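PDB 2P5Z: type VI secretion system component from Escherichia coli O6, which probably forms part of the type VI secretion apparatus, resembling the T4 bacteriophage tail proteins gp27 and gp5 in structure. Local coordinates for residues Val30-Gly35 and Asp46-Ser51; Trp231-Ala236 and Ala337-Gly342; Arg305-Gln310 and Glu369-Arg374; Gly385-Arg390 and Ile454-Gly459. One frame throughout, in Å; residues are numbered along the deposited sequence.

Contact 1 of 4, residues Val30-Gly35 and Asp46-Ser51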
# COMPACT_ATOMS: atom_id res chain seq x y z
N VAL A 30 31.92 15.88 -8.74
CA VAL A 30 31.06 14.71 -8.59
C VAL A 30 31.74 13.58 -7.82
O VAL A 30 32.75 13.04 -8.25
CB VAL A 30 30.54 14.20 -9.95
CG1 VAL A 30 29.70 12.94 -9.78
CG2 VAL A 30 29.74 15.28 -10.66
N LEU A 31 31.16 13.25 -6.67
CA LEU A 31 31.62 12.16 -5.82
C LEU A 31 31.05 10.85 -6.30
O LEU A 31 31.75 10.04 -6.89
CB LEU A 31 31.20 12.42 -4.39
CG LEU A 31 31.73 11.49 -3.31
CD1 LEU A 31 33.23 11.47 -3.35
CD2 LEU A 31 31.25 11.97 -1.96
N THR A 32 29.76 10.64 -6.06
CA THR A 32 29.07 9.45 -6.55
C THR A 32 27.67 9.78 -7.10
O THR A 32 27.09 10.81 -6.77
CB THR A 32 28.99 8.35 -5.46
OG1 THR A 32 28.49 7.13 -6.03
CG2 THR A 32 28.12 8.78 -4.29
N PHE A 33 27.13 8.90 -7.95
CA PHE A 33 25.76 9.06 -8.39
C PHE A 33 24.98 7.76 -8.59
O PHE A 33 25.54 6.70 -8.87
CB PHE A 33 25.68 9.93 -9.65
CG PHE A 33 25.93 9.19 -10.92
CD1 PHE A 33 27.19 9.20 -11.50
CD2 PHE A 33 24.93 8.51 -11.57
CE1 PHE A 33 27.43 8.54 -12.69
CE2 PHE A 33 25.18 7.84 -12.74
CZ PHE A 33 26.42 7.85 -13.31
N GLU A 34 23.66 7.90 -8.51
CA GLU A 34 22.73 6.83 -8.83
C GLU A 34 21.61 7.42 -9.68
O GLU A 34 21.02 8.43 -9.31
CB GLU A 34 22.18 6.24 -7.54
CG GLU A 34 21.70 4.81 -7.68
CD GLU A 34 22.09 3.97 -6.47
OE1 GLU A 34 22.49 4.56 -5.44
OE2 GLU A 34 21.98 2.73 -6.56
N GLY A 35 21.37 6.80 -10.84
CA GLY A 35 20.35 7.25 -11.78
C GLY A 35 19.33 6.18 -12.17
O GLY A 35 19.63 4.99 -12.15
N ASP A 46 20.11 10.95 -8.51
CA ASP A 46 20.65 11.47 -7.27
C ASP A 46 22.17 11.54 -7.39
O ASP A 46 22.85 10.52 -7.54
CB ASP A 46 20.18 10.64 -6.08
CG ASP A 46 18.66 10.71 -5.89
OD1 ASP A 46 18.11 11.83 -5.77
OD2 ASP A 46 18.00 9.64 -5.87
N ILE A 47 22.70 12.76 -7.36
CA ILE A 47 24.10 13.04 -7.66
C ILE A 47 24.79 13.63 -6.46
O ILE A 47 24.41 14.71 -5.98
CB ILE A 47 24.21 14.04 -8.81
CG1 ILE A 47 23.47 13.50 -10.04
CG2 ILE A 47 25.67 14.29 -9.15
CD1 ILE A 47 23.21 14.55 -11.09
N GLN A 48 25.78 12.92 -5.93
CA GLN A 48 26.57 13.48 -4.84
C GLN A 48 27.78 14.20 -5.37
O GLN A 48 28.35 13.82 -6.40
CB GLN A 48 27.02 12.41 -3.85
CG GLN A 48 25.93 11.93 -2.95
CD GLN A 48 26.45 11.08 -1.82
OE1 GLN A 48 27.63 11.13 -1.48
NE2 GLN A 48 25.57 10.29 -1.22
N PHE A 49 28.14 15.27 -4.69
CA PHE A 49 29.31 16.03 -5.06
C PHE A 49 30.02 16.66 -3.87
O PHE A 49 29.43 16.83 -2.79
CB PHE A 49 29.00 17.05 -6.17
CG PHE A 49 28.11 18.20 -5.76
CD1 PHE A 49 28.66 19.41 -5.32
CD2 PHE A 49 26.72 18.11 -5.90
CE1 PHE A 49 27.83 20.50 -4.99
CE2 PHE A 49 25.89 19.18 -5.56
CZ PHE A 49 26.45 20.39 -5.12
N THR A 50 31.28 17.01 -4.07
CA THR A 50 31.99 17.76 -3.04
C THR A 50 32.27 19.14 -3.56
O THR A 50 32.30 19.36 -4.78
CB THR A 50 33.30 17.09 -2.59
OG1 THR A 50 34.08 16.71 -3.74
CG2 THR A 50 32.98 15.84 -1.77
N SER A 51 32.43 20.07 -2.63
CA SER A 51 32.70 21.47 -2.95
C SER A 51 33.54 22.14 -1.85
O SER A 51 33.44 21.79 -0.67
CB SER A 51 31.39 22.23 -3.13
OG SER A 51 31.64 23.60 -3.43
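Asp46 and Glu34 form an antiparallel hydrogen-bonded pair. Asp46 N donates to Glu34 O at 2.8 Å. The return bond from Glu34 N to Asp46 O, 2.9 Å, is nearly straight (171° at the hydrogen). The Asp46 carboxylate makes salt bridges to Arg36 and Arg109. Ile47 comes next, in a non-hydrogen-bonded pair with Phe33. Its CG1 lies 4.2 Å from Phe33 CB. Its CG2 lies 4.3 Å from Val30 CG1, so apolar groups of both strands share this face. Gln48 meets two residues at once. Its N donates to Thr32 O at 2.6 Å. Its O accepts from Leu31 N at 2.9 Å, with the donor 40° out of the carbonyl plane. Gln48 CG stands anti to its own carbonyl carbon (chi1 -75°), and the chain runs extended from there, side by side with Thr32. Gln48 OE1 ends 3.7 Å from both Thr32 CG2 and Leu31 CD2. Arg105 and Glu107 of strand 104-111 bind the two ends of this amide. Phe49 then pairs with Val30, its CB resting 3.9 Å from Val30 CA. Leu31 and Thr32 both face Gln48, and with the register shifted by one this is a classic beta bulge in an antiparallel beta hairpin.

Contact 2 of 4, residues Trp231-Ala236 and Ala337-Gly342; sequences WGLNTA and AVFRKG
Leu233 and Phe339 each hold CG anti to their own carbonyl carbon, beside the backbone N (chi1 -66° for Phe339), and the two side chains meet tip to tip. This is helix-on-sheet packing within the part of the chain related to phage baseplate proteins. The short helix 337-341 runs across strand 231-236 at 107°. The Phe339 ring is at the centre of the contact. Leu233 CD1 sits over one face of this ring, 3.7 Å from the centroid and 17° off the normal, a CH-pi contact. Leu233 CD2 reaches Phe339 CE1 at 3.9 Å. Thr235 adds a smaller contact: its CG2 comes obliquely to Phe339 CE2 at 4.2 Å and lies 4.3 Å from Val338 CG2. The hydroxyl of Thr235 has another task, a hydrogen bond with His96 N of the second subunit. Thr235 and Ala236 also pair with a strand of that subunit, so the sheet continues across the interface. CB of Asn234 points away from the helix. Asn234 ND2 donates to Gly232 O at 3.0 Å, with that oxygen almost in the amide plane. The backbone of Asn234 still meets the ring: Asn234 O lies at its edge, in plane, 3.6 Å from Phe339 CZ.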
# COMPACT_ATOMS: atom_id res chain seq x y z
N TRP A 231 27.09 -7.59 -20.59
CA TRP A 231 27.29 -8.87 -19.88
C TRP A 231 26.20 -9.16 -18.85
O TRP A 231 25.36 -8.31 -18.59
CB TRP A 231 28.65 -8.91 -19.17
CG TRP A 231 28.71 -8.17 -17.86
CD1 TRP A 231 28.51 -8.69 -16.60
CD2 TRP A 231 29.05 -6.80 -17.67
NE1 TRP A 231 28.66 -7.71 -15.66
CE2 TRP A 231 29.01 -6.54 -16.29
CE3 TRP A 231 29.38 -5.76 -18.55
CZ2 TRP A 231 29.27 -5.27 -15.76
CZ3 TRP A 231 29.66 -4.51 -18.02
CH2 TRP A 231 29.59 -4.27 -16.64
N GLY A 232 26.23 -10.34 -18.25
CA GLY A 232 25.29 -10.70 -17.18
C GLY A 232 23.86 -10.92 -17.66
O GLY A 232 22.90 -10.72 -16.90
N LEU A 233 23.71 -11.33 -18.92
CA LEU A 233 22.40 -11.43 -19.55
C LEU A 233 21.54 -12.49 -18.90
O LEU A 233 22.01 -13.59 -18.59
CB LEU A 233 22.52 -11.69 -21.05
CG LEU A 233 23.31 -10.69 -21.89
CD1 LEU A 233 23.14 -10.97 -23.37
CD2 LEU A 233 22.91 -9.25 -21.59
N ASN A 234 20.27 -12.14 -18.69
CA ASN A 234 19.29 -13.04 -18.08
C ASN A 234 17.84 -12.74 -18.51
O ASN A 234 17.53 -11.65 -19.00
CB ASN A 234 19.43 -13.02 -16.57
CG ASN A 234 19.06 -11.68 -15.97
OD1 ASN A 234 17.95 -11.51 -15.50
ND2 ASN A 234 20.00 -10.74 -15.99
N THR A 235 16.97 -13.74 -18.35
CA THR A 235 15.61 -13.65 -18.81
C THR A 235 14.67 -14.02 -17.71
O THR A 235 15.07 -14.66 -16.74
CB THR A 235 15.28 -14.65 -19.91
OG1 THR A 235 15.38 -15.96 -19.35
CG2 THR A 235 16.18 -14.51 -21.14
N ALA A 236 13.41 -13.63 -17.87
CA ALA A 236 12.35 -13.98 -16.94
C ALA A 236 11.06 -14.06 -17.72
O ALA A 236 10.77 -13.20 -18.56
CB ALA A 236 12.23 -12.94 -15.83
N ALA A 337 19.03 -16.56 -27.28
CA ALA A 337 18.52 -16.31 -28.64
C ALA A 337 17.86 -14.95 -28.83
O ALA A 337 18.07 -14.32 -29.86
CB ALA A 337 17.58 -17.44 -29.07
N VAL A 338 17.08 -14.52 -27.83
CA VAL A 338 16.35 -13.25 -27.87
C VAL A 338 17.25 -12.04 -28.02
O VAL A 338 16.93 -11.11 -28.77
CB VAL A 338 15.46 -13.04 -26.62
CG1 VAL A 338 14.05 -13.55 -26.85
CG2 VAL A 338 16.09 -13.68 -25.37
N PHE A 339 18.39 -12.06 -27.33
CA PHE A 339 19.35 -10.97 -27.37
C PHE A 339 20.07 -10.86 -28.71
O PHE A 339 20.62 -9.81 -29.05
CB PHE A 339 20.40 -11.14 -26.28
CG PHE A 339 19.87 -11.02 -24.88
CD1 PHE A 339 19.71 -9.77 -24.29
CD2 PHE A 339 19.58 -12.16 -24.13
CE1 PHE A 339 19.25 -9.66 -22.99
CE2 PHE A 339 19.12 -12.06 -22.82
CZ PHE A 339 18.95 -10.81 -22.25
N ARG A 340 20.10 -11.96 -29.47
CA ARG A 340 20.67 -11.93 -30.80
C ARG A 340 19.67 -11.39 -31.82
O ARG A 340 20.07 -10.73 -32.79
CB ARG A 340 21.22 -13.31 -31.20
CG ARG A 340 22.43 -13.77 -30.35
CD ARG A 340 23.29 -14.84 -31.06
NE ARG A 340 22.50 -16.00 -31.46
CZ ARG A 340 22.32 -17.08 -30.70
NH1 ARG A 340 22.89 -17.17 -29.50
NH2 ARG A 340 21.58 -18.09 -31.15
N LYS A 341 18.37 -11.65 -31.58
CA LYS A 341 17.29 -11.11 -32.43
C LYS A 341 17.20 -9.58 -32.36
O LYS A 341 16.93 -8.93 -33.37
CB LYS A 341 15.92 -11.66 -32.01
CG LYS A 341 15.81 -13.17 -31.86
CD LYS A 341 15.79 -13.90 -33.18
CE LYS A 341 15.70 -15.40 -32.94
NZ LYS A 341 15.67 -16.14 -34.23
N GLY A 342 17.41 -9.02 -31.18
CA GLY A 342 17.22 -7.59 -30.96
C GLY A 342 16.29 -7.36 -29.78
O GLY A 342 15.26 -8.01 -29.65

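Contact 3 of 4, residues Arg305-Gln310 and Glu369-Arg374; sequences RYLNEQ and ERYGYR
Asn308 grips the backbone of the loop 369-374 with both ends of its amide. Its ND2 donates to Gly372 O at 2.7 Å, and that oxygen lies in the amide plane. Its OD1 accepts from Arg374 N at 3.1 Å. Here the donor stands 53° above the plane of the side-chain carbonyl. The same ND2 lies at the edge of the Tyr371 ring, 3.6 Å from CD2, with amide and ring planes 77° apart. Leu307 takes one face of this ring: its CB is over the centre, 3.8 Å from the centroid, in a CH-pi contact. A water bonds Leu307 O at 2.6 Å and Asn308 O at 2.8 Å, and joins them to Tyr371 OH. Farther out, Glu304, on the same helix, helps to position both sides. The carbonyl oxygen of Glu304 takes a further bond from Asn308 ND2, and the Glu304 carboxylate makes a salt bridge with Arg374 NE. The Arg374 guanidinium also bonds the carbonyl oxygens of Gly183 and Asp203. The contact thus fastens an irregular loop to the end of helix 298-308. One buried amide gives a donor to Gly372 O and an acceptor to Arg374 N, so its two ends hold two backbone groups of the loop.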
# COMPACT_ATOMS: atom_id res chain seq x y z
N ARG A 305 0.07 -5.34 -23.80
CA ARG A 305 0.51 -5.06 -22.44
C ARG A 305 0.77 -6.35 -21.66
O ARG A 305 1.69 -6.40 -20.84
CB ARG A 305 -0.51 -4.18 -21.71
CG ARG A 305 0.01 -3.49 -20.45
CD ARG A 305 -1.10 -2.75 -19.69
NE ARG A 305 -1.65 -1.63 -20.44
CZ ARG A 305 -2.94 -1.47 -20.76
NH1 ARG A 305 -3.32 -0.41 -21.46
NH2 ARG A 305 -3.85 -2.36 -20.38
N TYR A 306 -0.03 -7.39 -21.93
CA TYR A 306 0.17 -8.71 -21.31
C TYR A 306 1.45 -9.37 -21.82
O TYR A 306 2.21 -9.93 -21.03
CB TYR A 306 -1.03 -9.64 -21.53
CG TYR A 306 -2.17 -9.41 -20.56
CD1 TYR A 306 -1.92 -9.06 -19.23
CD2 TYR A 306 -3.50 -9.55 -20.97
CE1 TYR A 306 -2.97 -8.85 -18.33
CE2 TYR A 306 -4.55 -9.35 -20.08
CZ TYR A 306 -4.28 -9.00 -18.77
OH TYR A 306 -5.32 -8.79 -17.88
N LEU A 307 1.67 -9.26 -23.13
CA LEU A 307 2.90 -9.72 -23.76
C LEU A 307 4.14 -8.97 -23.24
O LEU A 307 5.20 -9.58 -23.06
CB LEU A 307 2.78 -9.60 -25.28
CG LEU A 307 2.34 -10.82 -26.12
CD1 LEU A 307 1.47 -11.83 -25.38
CD2 LEU A 307 1.67 -10.38 -27.43
N ASN A 308 3.98 -7.68 -22.96
CA ASN A 308 5.04 -6.87 -22.36
C ASN A 308 5.55 -7.42 -21.04
O ASN A 308 6.76 -7.51 -20.82
CB ASN A 308 4.60 -5.39 -22.19
CG ASN A 308 4.98 -4.52 -23.40
OD1 ASN A 308 5.85 -3.65 -23.31
ND2 ASN A 308 4.33 -4.77 -24.54
N GLU A 309 4.65 -7.82 -20.15
CA GLU A 309 5.07 -8.27 -18.83
C GLU A 309 5.27 -9.79 -18.74
O GLU A 309 5.57 -10.31 -17.69
CB GLU A 309 4.08 -7.79 -17.77
CG GLU A 309 2.65 -8.12 -18.09
CD GLU A 309 1.66 -7.47 -17.14
OE1 GLU A 309 0.82 -8.22 -16.57
OE2 GLU A 309 1.71 -6.23 -16.95
N GLN A 310 5.12 -10.47 -19.88
CA GLN A 310 5.27 -11.91 -19.97
C GLN A 310 6.74 -12.30 -20.16
O GLN A 310 7.13 -13.44 -19.89
CB GLN A 310 4.48 -12.44 -21.16
CG GLN A 310 4.02 -13.88 -21.03
CD GLN A 310 3.52 -14.46 -22.34
OE1 GLN A 310 2.81 -15.46 -22.35
NE2 GLN A 310 3.89 -13.83 -23.46
N GLU A 369 7.36 -8.16 -34.31
CA GLU A 369 6.60 -7.40 -35.30
C GLU A 369 5.11 -7.50 -35.03
O GLU A 369 4.32 -6.80 -35.65
CB GLU A 369 6.92 -7.87 -36.72
CG GLU A 369 8.19 -7.26 -37.30
CD GLU A 369 8.59 -7.88 -38.63
OE1 GLU A 369 7.68 -8.26 -39.42
OE2 GLU A 369 9.81 -7.99 -38.89
N ARG A 370 4.73 -8.36 -34.09
CA ARG A 370 3.32 -8.49 -33.78
C ARG A 370 2.89 -7.96 -32.41
O ARG A 370 1.75 -8.15 -32.01
CB ARG A 370 2.79 -9.92 -34.06
CG ARG A 370 3.68 -11.09 -33.64
CD ARG A 370 3.60 -11.35 -32.14
NE ARG A 370 3.35 -12.74 -31.80
CZ ARG A 370 2.15 -13.25 -31.52
NH1 ARG A 370 1.07 -12.47 -31.55
NH2 ARG A 370 2.02 -14.53 -31.21
N TYR A 371 3.82 -7.31 -31.71
CA TYR A 371 3.48 -6.40 -30.60
C TYR A 371 4.55 -5.35 -30.37
O TYR A 371 5.65 -5.46 -30.90
CB TYR A 371 3.13 -7.13 -29.30
CG TYR A 371 4.27 -7.67 -28.48
CD1 TYR A 371 4.93 -8.84 -28.85
CD2 TYR A 371 4.65 -7.05 -27.29
CE1 TYR A 371 5.95 -9.36 -28.08
CE2 TYR A 371 5.67 -7.57 -26.51
CZ TYR A 371 6.32 -8.73 -26.92
OH TYR A 371 7.34 -9.27 -26.17
N GLY A 372 4.22 -4.32 -29.58
CA GLY A 372 5.14 -3.22 -29.27
C GLY A 372 5.18 -2.91 -27.78
O GLY A 372 4.52 -3.59 -26.98
N TYR A 373 5.96 -1.91 -27.39
CA TYR A 373 6.04 -1.52 -25.98
C TYR A 373 4.74 -0.85 -25.56
O TYR A 373 4.15 -0.10 -26.34
CB TYR A 373 7.23 -0.59 -25.68
CG TYR A 373 7.20 -0.04 -24.26
CD1 TYR A 373 7.58 -0.83 -23.18
CD2 TYR A 373 6.74 1.25 -24.01
CE1 TYR A 373 7.51 -0.32 -21.87
CE2 TYR A 373 6.67 1.74 -22.73
CZ TYR A 373 7.05 0.97 -21.67
OH TYR A 373 6.96 1.51 -20.41
N ARG A 374 4.29 -1.14 -24.34
CA ARG A 374 3.10 -0.54 -23.75
C ARG A 374 3.37 -0.35 -22.27
O ARG A 374 3.84 -1.27 -21.61
CB ARG A 374 1.87 -1.46 -23.90
CG ARG A 374 1.42 -1.80 -25.32
CD ARG A 374 0.92 -0.59 -26.11
NE ARG A 374 0.98 -0.87 -27.55
CZ ARG A 374 1.10 0.06 -28.49
NH1 ARG A 374 1.19 1.36 -28.17
NH2 ARG A 374 1.14 -0.32 -29.77
O HOH W 1 7.71 -8.97 -23.03

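Contact 4 of 4, residues Gly385-Arg390 and Ile454-Gly459; sequences GTLPAR and IAFEEG
Leu387 and Ile454 form an antiparallel hydrogen-bonded pair, with Leu387 N donating to Ile454 O at 2.8 Å and Ile454 N to Leu387 O at 2.6 Å. Thr386 adds a third bond. Its OG1 is anti to the backbone N (chi1 -150°) and donates to Ile454 O at 2.8 Å. This hydroxyl stands 79° out of the carbonyl plane, whereas Leu387 N approaches in the plane, on a lone pair. The apolar side chains pack beside this pairing. Leu387 CD1 comes to the edge of the Phe456 ring, 3.8 Å from CZ. Ala389 CB meets Ile454 CG1 at 3.9 Å, and both residues also touch Val411 of strand 409-412. Strand 387-391 is central in a five-stranded antiparallel sheet, between 409-412 and 451-456, consistent with the OB fold of this family. The other copies in the trimer come close here. Thr386 makes backbone hydrogen bonds with the third subunit, and Glu457 makes a salt bridge to Lys470 of the second subunit. The bonds lie where strand 387-391 begins, in the interior of the sheet. Ile454 O takes two donors from different directions, and the second, a side-chain hydroxyl, ties in Thr386 just before the strand.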
# COMPACT_ATOMS: atom_id res chain seq x y z
N GLY A 385 -19.44 8.51 -3.64
CA GLY A 385 -20.24 9.68 -3.32
C GLY A 385 -20.60 10.52 -4.54
O GLY A 385 -20.40 10.12 -5.70
N THR A 386 -21.09 11.71 -4.27
CA THR A 386 -21.73 12.50 -5.28
C THR A 386 -21.11 13.89 -5.38
O THR A 386 -20.55 14.41 -4.41
CB THR A 386 -23.24 12.57 -4.96
OG1 THR A 386 -23.96 12.70 -6.18
CG2 THR A 386 -23.56 13.72 -4.04
N LEU A 387 -21.16 14.50 -6.55
CA LEU A 387 -20.66 15.88 -6.68
C LEU A 387 -21.81 16.87 -6.83
O LEU A 387 -22.72 16.65 -7.63
CB LEU A 387 -19.69 16.04 -7.85
CG LEU A 387 -18.38 15.27 -7.78
CD1 LEU A 387 -17.58 15.58 -9.03
CD2 LEU A 387 -17.64 15.67 -6.51
N PRO A 388 -21.78 17.95 -6.04
CA PRO A 388 -22.79 18.99 -6.22
C PRO A 388 -22.55 19.77 -7.51
O PRO A 388 -21.39 20.00 -7.88
CB PRO A 388 -22.59 19.89 -5.00
CG PRO A 388 -21.16 19.70 -4.61
CD PRO A 388 -20.82 18.28 -4.98
N ALA A 389 -23.62 20.13 -8.20
CA ALA A 389 -23.49 21.00 -9.35
C ALA A 389 -24.65 21.99 -9.41
O ALA A 389 -25.67 21.78 -8.76
CB ALA A 389 -23.41 20.20 -10.60
N ARG A 390 -24.47 23.05 -10.18
CA ARG A 390 -25.54 24.00 -10.45
C ARG A 390 -25.90 23.93 -11.91
O ARG A 390 -25.01 24.04 -12.76
CB ARG A 390 -25.10 25.42 -10.13
CG ARG A 390 -25.18 25.75 -8.67
CD ARG A 390 -25.47 27.22 -8.46
NE ARG A 390 -25.77 27.51 -7.06
CZ ARG A 390 -24.86 27.88 -6.16
NH1 ARG A 390 -23.59 28.01 -6.52
NH2 ARG A 390 -25.22 28.11 -4.91
N ILE A 454 -24.34 14.93 -8.74
CA ILE A 454 -23.77 14.16 -9.83
C ILE A 454 -23.16 12.84 -9.33
O ILE A 454 -22.32 12.83 -8.42
CB ILE A 454 -22.74 14.97 -10.61
CG1 ILE A 454 -23.32 16.33 -10.97
CG2 ILE A 454 -22.32 14.22 -11.87
CD1 ILE A 454 -24.40 16.26 -12.02
N ALA A 455 -23.61 11.74 -9.92
CA ALA A 455 -23.15 10.42 -9.57
C ALA A 455 -22.46 9.81 -10.78
O ALA A 455 -22.57 10.31 -11.88
CB ALA A 455 -24.30 9.54 -9.11
N PHE A 456 -21.74 8.71 -10.55
CA PHE A 456 -20.84 8.18 -11.56
C PHE A 456 -21.02 6.69 -11.65
O PHE A 456 -20.87 5.98 -10.66
CB PHE A 456 -19.40 8.52 -11.21
CG PHE A 456 -19.12 10.00 -11.21
CD1 PHE A 456 -18.79 10.65 -12.38
CD2 PHE A 456 -19.24 10.74 -10.05
CE1 PHE A 456 -18.55 12.00 -12.39
CE2 PHE A 456 -19.00 12.10 -10.06
CZ PHE A 456 -18.65 12.73 -11.24
N GLU A 457 -21.34 6.24 -12.85
CA GLU A 457 -21.66 4.85 -13.07
C GLU A 457 -20.40 4.00 -12.90
O GLU A 457 -19.38 4.27 -13.53
CB GLU A 457 -22.26 4.71 -14.46
CG GLU A 457 -22.86 3.39 -14.73
CD GLU A 457 -23.62 3.38 -16.03
OE1 GLU A 457 -22.99 3.52 -17.10
OE2 GLU A 457 -24.86 3.24 -15.97
N GLU A 458 -20.50 2.99 -12.04
CA GLU A 458 -19.37 2.21 -11.47
C GLU A 458 -18.10 2.97 -11.05
O GLU A 458 -17.00 2.48 -11.22
CB GLU A 458 -19.05 0.92 -12.26
CG GLU A 458 -18.87 1.04 -13.77
CD GLU A 458 -19.14 -0.26 -14.50
OE1 GLU A 458 -18.55 -1.29 -14.10
OE2 GLU A 458 -19.94 -0.25 -15.47
N GLY A 459 -18.27 4.17 -10.49
CA GLY A 459 -17.16 4.96 -9.97
C GLY A 459 -16.33 5.64 -11.04
O GLY A 459 -15.35 6.32 -10.73

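Contacts 3 and 4 are buried, while contacts 1 and 2 are only partly so. Contacts 2 and 3 are neighbours, with nearest atoms about 4 Å apart, and strand 230-237 and helix 298-308 follow each other in the chain. Contact 4 stands apart in the OB region, its centre about 49 Å from that of contact 1. The chemistry follows the setting. Contacts 1 and 4 join strands by backbone bonds, and contact 3 uses a side-chain amide to hold an irregular loop. Contact 2 rests mainly on apolar packing against one aromatic ring, and its segments share no hydrogen bond. Contacts 2 and 4 touch other subunits; contacts 1 and 3 do not.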